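Local coordinates for PPC domain-containing protein (PDB 2DT4) that is of unknown function but belongs to the plant- and prokaryote-conserved (PPC) domain family and packs here as a three-chain assembly, at the interface of chains A and B. Sequence-based numbering; all coordinates share one arbitrary frame. Chains: chain A/B, Hypothetical protein PH0802.

Contact 1: the interface of chains A and B. Residues chain A 15, 17-18; chain B 139-142.
The C-terminal tail of chain B, an extended segment outside regular secondary structure, lies along the end of strand 5-16 of chain A in the PPC domain, where A:Arg15 and A:Pro17 meet B:Glu140 and B:Leu141. The backbone amide N of B:Leu141 gives a hydrogen bond of 3.0 Å to the carbonyl O of A:Arg15. Two residues back on the tail, water 1 joins the amide N of A:Arg15 to the carbonyl O of B:Glu139, so the tail meets the carbonyl of A:Arg15 directly and its amide through water. The arginine side chain leaves with CG anti to the backbone N (chi1 179°) and bends at chi3, which lays one guanidinium face under CB of B:Glu140, 4.0 Å from CZ. Its plane and the glutamate carboxylate are turned 57° apart, and the salt bridge is long, 4.0 Å from NH2 of A:Arg15 to OE2 of B:Glu140. Water 3, in the guanidinium plane at its edge, bridges NH1 to the same carboxylate oxygen. Glutamate suits this place because its extended chain crosses A:Pro17 at about a right angle while its charge reaches the arginine. Proline offers a rigid apolar ring to this crossing: its CG packs 3.7 Å from CD of B:Glu140, and its CD lies 3.3 Å from the carbonyl O of B:Leu141.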
# COMPACT_ATOMS: atom_id res chain seq x y z
N ARG A 15 17.01 -0.26 0.65
CA ARG A 15 17.00 0.78 1.65
C ARG A 15 17.67 2.02 1.14
O ARG A 15 18.80 1.99 0.67
CB ARG A 15 17.70 0.33 2.92
CG ARG A 15 17.69 1.43 3.95
CD ARG A 15 17.93 0.96 5.34
NE ARG A 15 19.29 0.53 5.53
CZ ARG A 15 20.29 1.29 5.98
NH1 ARG A 15 21.51 0.77 6.17
NH2 ARG A 15 20.12 2.56 6.19
N PRO A 17 19.54 5.46 1.65
CA PRO A 17 20.42 6.02 2.68
C PRO A 17 19.80 7.13 3.52
O PRO A 17 19.07 7.98 3.02
CB PRO A 17 21.61 6.54 1.87
CG PRO A 17 21.66 5.68 0.71
CD PRO A 17 20.20 5.45 0.34
N GLU A 18 20.15 7.13 4.81
CA GLU A 18 19.80 8.21 5.73
C GLU A 18 20.23 9.55 5.13
O GLU A 18 21.38 9.72 4.67
CB GLU A 18 20.45 8.00 7.10
CG GLU A 18 20.15 9.11 8.10
CD GLU A 18 20.98 9.03 9.37
OE1 GLU A 18 22.04 8.36 9.38
OE2 GLU A 18 20.56 9.67 10.35
N GLU B 139 21.85 -3.54 4.08
CA GLU B 139 22.92 -2.64 3.60
C GLU B 139 22.21 -1.72 2.62
O GLU B 139 21.41 -2.17 1.79
CB GLU B 139 24.03 -3.45 2.92
CG GLU B 139 25.20 -2.57 2.52
CD GLU B 139 26.29 -3.33 1.78
OE1 GLU B 139 27.13 -2.65 1.14
OE2 GLU B 139 26.27 -4.58 1.79
N GLU B 140 22.45 -0.42 2.75
CA GLU B 140 21.79 0.56 1.91
C GLU B 140 22.25 0.49 0.47
O GLU B 140 23.35 -0.01 0.15
CB GLU B 140 22.07 1.95 2.45
CG GLU B 140 23.50 2.44 2.23
CD GLU B 140 23.82 3.70 3.02
OE1 GLU B 140 24.80 4.38 2.68
OE2 GLU B 140 23.09 4.01 3.98
N LEU B 141 21.40 1.06 -0.40
CA LEU B 141 21.70 1.16 -1.82
C LEU B 141 22.17 2.60 -2.05
O LEU B 141 21.38 3.54 -2.09
CB LEU B 141 20.52 0.78 -2.71
CG LEU B 141 20.72 0.95 -4.22
CD1 LEU B 141 21.85 0.05 -4.70
CD2 LEU B 141 19.47 0.63 -4.98
N LYS B 142 23.49 2.78 -2.17
CA LYS B 142 24.05 4.11 -2.31
C LYS B 142 24.21 4.35 -3.81
O LYS B 142 24.88 3.58 -4.48
CB LYS B 142 25.42 4.16 -1.62
CG LYS B 142 26.08 5.55 -1.68
CD LYS B 142 25.63 6.42 -0.55
CE LYS B 142 26.49 7.66 -0.38
NZ LYS B 142 25.71 8.59 0.51
O HOH W 1 19.34 -1.76 -0.00
O HOH W 2 22.17 5.25 5.88
O HOH W 3 23.73 2.65 6.73

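Contact 2: the interface of chains A and B. Residues chain A 13, 115, 117; chain B 37-39, 121, 138.
A:Leu13 projects from strand 5-16 into an apolar site of chain B lined by B:Ile39, B:Leu121 and B:Trp138, and this is the tightly packed part of the contact. With CG anti to the backbone N (chi1 -179°), its branch point meets the six-membered end of the indole, CG lying 3.7 Å from CH2 of B:Trp138. Both methyls touch that indole corner, while CB rests 3.7 Å from CD1 of B:Leu121, whose side chain crosses at about a right angle. A branched leucine can address several neighbours at once. B:Ile39, beta-branched and stiff on its strand, uses both arms: CG1 sits over the centre of one face of the A:Phe117 ring, while CG2 meets both that ring, 3.7 Å from its CD2, and CD1 of A:Leu13 at 3.9 Å. The flat phenyl ring gives the isoleucine arm a broad apolar face to lie on. Toward A:Glu115 the packing gives way to water. The glutamate's CB and CG touch CZ3 of B:Trp138, CB at 3.8 Å, and its carboxylate lies above the indole near the rim, the two planes 24° apart. Water 4, over the same face, links OE2 of A:Glu115 at 2.8 Å to the backbone N of B:Trp138. A long glutamate chain suits this margin, apolar against the ring and polar, probably charged, at the water. The patch joins side chains from two strands of chain A to chain B and probably contributes to holding the subunits together.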
# COMPACT_ATOMS: atom_id res chain seq x y z
N LEU A 13 14.08 -3.91 -4.45
CA LEU A 13 13.77 -3.75 -3.04
C LEU A 13 15.05 -3.26 -2.39
O LEU A 13 16.08 -3.92 -2.52
CB LEU A 13 13.32 -5.07 -2.41
CG LEU A 13 12.95 -4.95 -0.92
CD1 LEU A 13 11.79 -3.97 -0.70
CD2 LEU A 13 12.64 -6.32 -0.36
N GLU A 115 12.41 1.77 3.17
CA GLU A 115 12.53 0.47 2.58
C GLU A 115 11.49 0.49 1.47
O GLU A 115 10.27 0.46 1.71
CB GLU A 115 12.28 -0.64 3.61
CG GLU A 115 13.38 -0.64 4.67
CD GLU A 115 13.12 -1.53 5.87
OE1 GLU A 115 12.07 -2.19 5.97
OE2 GLU A 115 13.99 -1.57 6.77
N PHE A 117 10.03 -0.66 -2.40
CA PHE A 117 9.78 -1.67 -3.41
C PHE A 117 9.43 -0.91 -4.69
O PHE A 117 8.59 -0.01 -4.66
CB PHE A 117 8.63 -2.62 -3.06
CG PHE A 117 8.26 -3.54 -4.17
CD1 PHE A 117 7.11 -3.35 -4.91
CD2 PHE A 117 9.09 -4.62 -4.49
CE1 PHE A 117 6.77 -4.22 -5.96
CE2 PHE A 117 8.74 -5.49 -5.54
CZ PHE A 117 7.59 -5.29 -6.25
N THR B 37 12.95 -13.74 1.15
CA THR B 37 12.73 -12.34 0.84
C THR B 37 11.38 -12.15 0.14
O THR B 37 11.09 -12.86 -0.80
CB THR B 37 13.85 -11.80 -0.10
OG1 THR B 37 15.15 -12.09 0.47
CG2 THR B 37 13.75 -10.30 -0.27
N ALA B 38 10.61 -11.16 0.56
CA ALA B 38 9.31 -10.89 -0.06
C ALA B 38 8.84 -9.49 0.28
O ALA B 38 9.35 -8.84 1.20
CB ALA B 38 8.29 -11.87 0.44
N ILE B 39 7.78 -9.12 -0.39
CA ILE B 39 7.10 -7.86 -0.12
C ILE B 39 5.68 -8.31 0.19
O ILE B 39 5.19 -9.33 -0.32
CB ILE B 39 7.17 -6.71 -1.15
CG1 ILE B 39 6.65 -7.15 -2.53
CG2 ILE B 39 8.59 -6.19 -1.20
CD1 ILE B 39 5.19 -6.96 -2.76
N LEU B 121 10.83 -12.50 -3.68
CA LEU B 121 11.89 -11.95 -4.52
C LEU B 121 13.14 -12.83 -4.41
O LEU B 121 13.45 -13.32 -3.31
CB LEU B 121 12.24 -10.56 -4.03
CG LEU B 121 11.11 -9.53 -4.09
CD1 LEU B 121 11.60 -8.18 -3.60
CD2 LEU B 121 10.43 -9.40 -5.47
N TRP B 138 19.00 -3.57 6.33
CA TRP B 138 19.76 -4.04 5.18
C TRP B 138 20.91 -3.07 4.89
O TRP B 138 20.84 -1.90 5.26
CB TRP B 138 18.88 -4.03 3.93
CG TRP B 138 17.55 -4.72 4.08
CD1 TRP B 138 17.26 -5.79 4.85
CD2 TRP B 138 16.33 -4.33 3.46
NE1 TRP B 138 15.93 -6.10 4.74
CE2 TRP B 138 15.34 -5.21 3.88
CE3 TRP B 138 15.99 -3.32 2.55
CZ2 TRP B 138 14.01 -5.12 3.44
CZ3 TRP B 138 14.68 -3.19 2.15
CH2 TRP B 138 13.71 -4.11 2.57
O HOH W 4 16.51 -2.11 5.70

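About 13 Å separates the C-alpha centres of contact 1 and contact 2. On chain A, strand 5-16 serves both, with A:Leu13 and A:Arg15 two residues apart and directed to roughly the same side. On chain B the link is the C-terminal tail, where B:Glu139 of contact 1 follows B:Trp138 of contact 2. Contact 1 is mainly polar, with a backbone bond and bridging waters; contact 2 is mainly apolar with a watered margin and brings in strand 38-46 of chain B and strand 114-123 of both chains. The tail of one subunit thus meets its neighbour at successive points, which, repeated between copies, would fit the three-chain assembly.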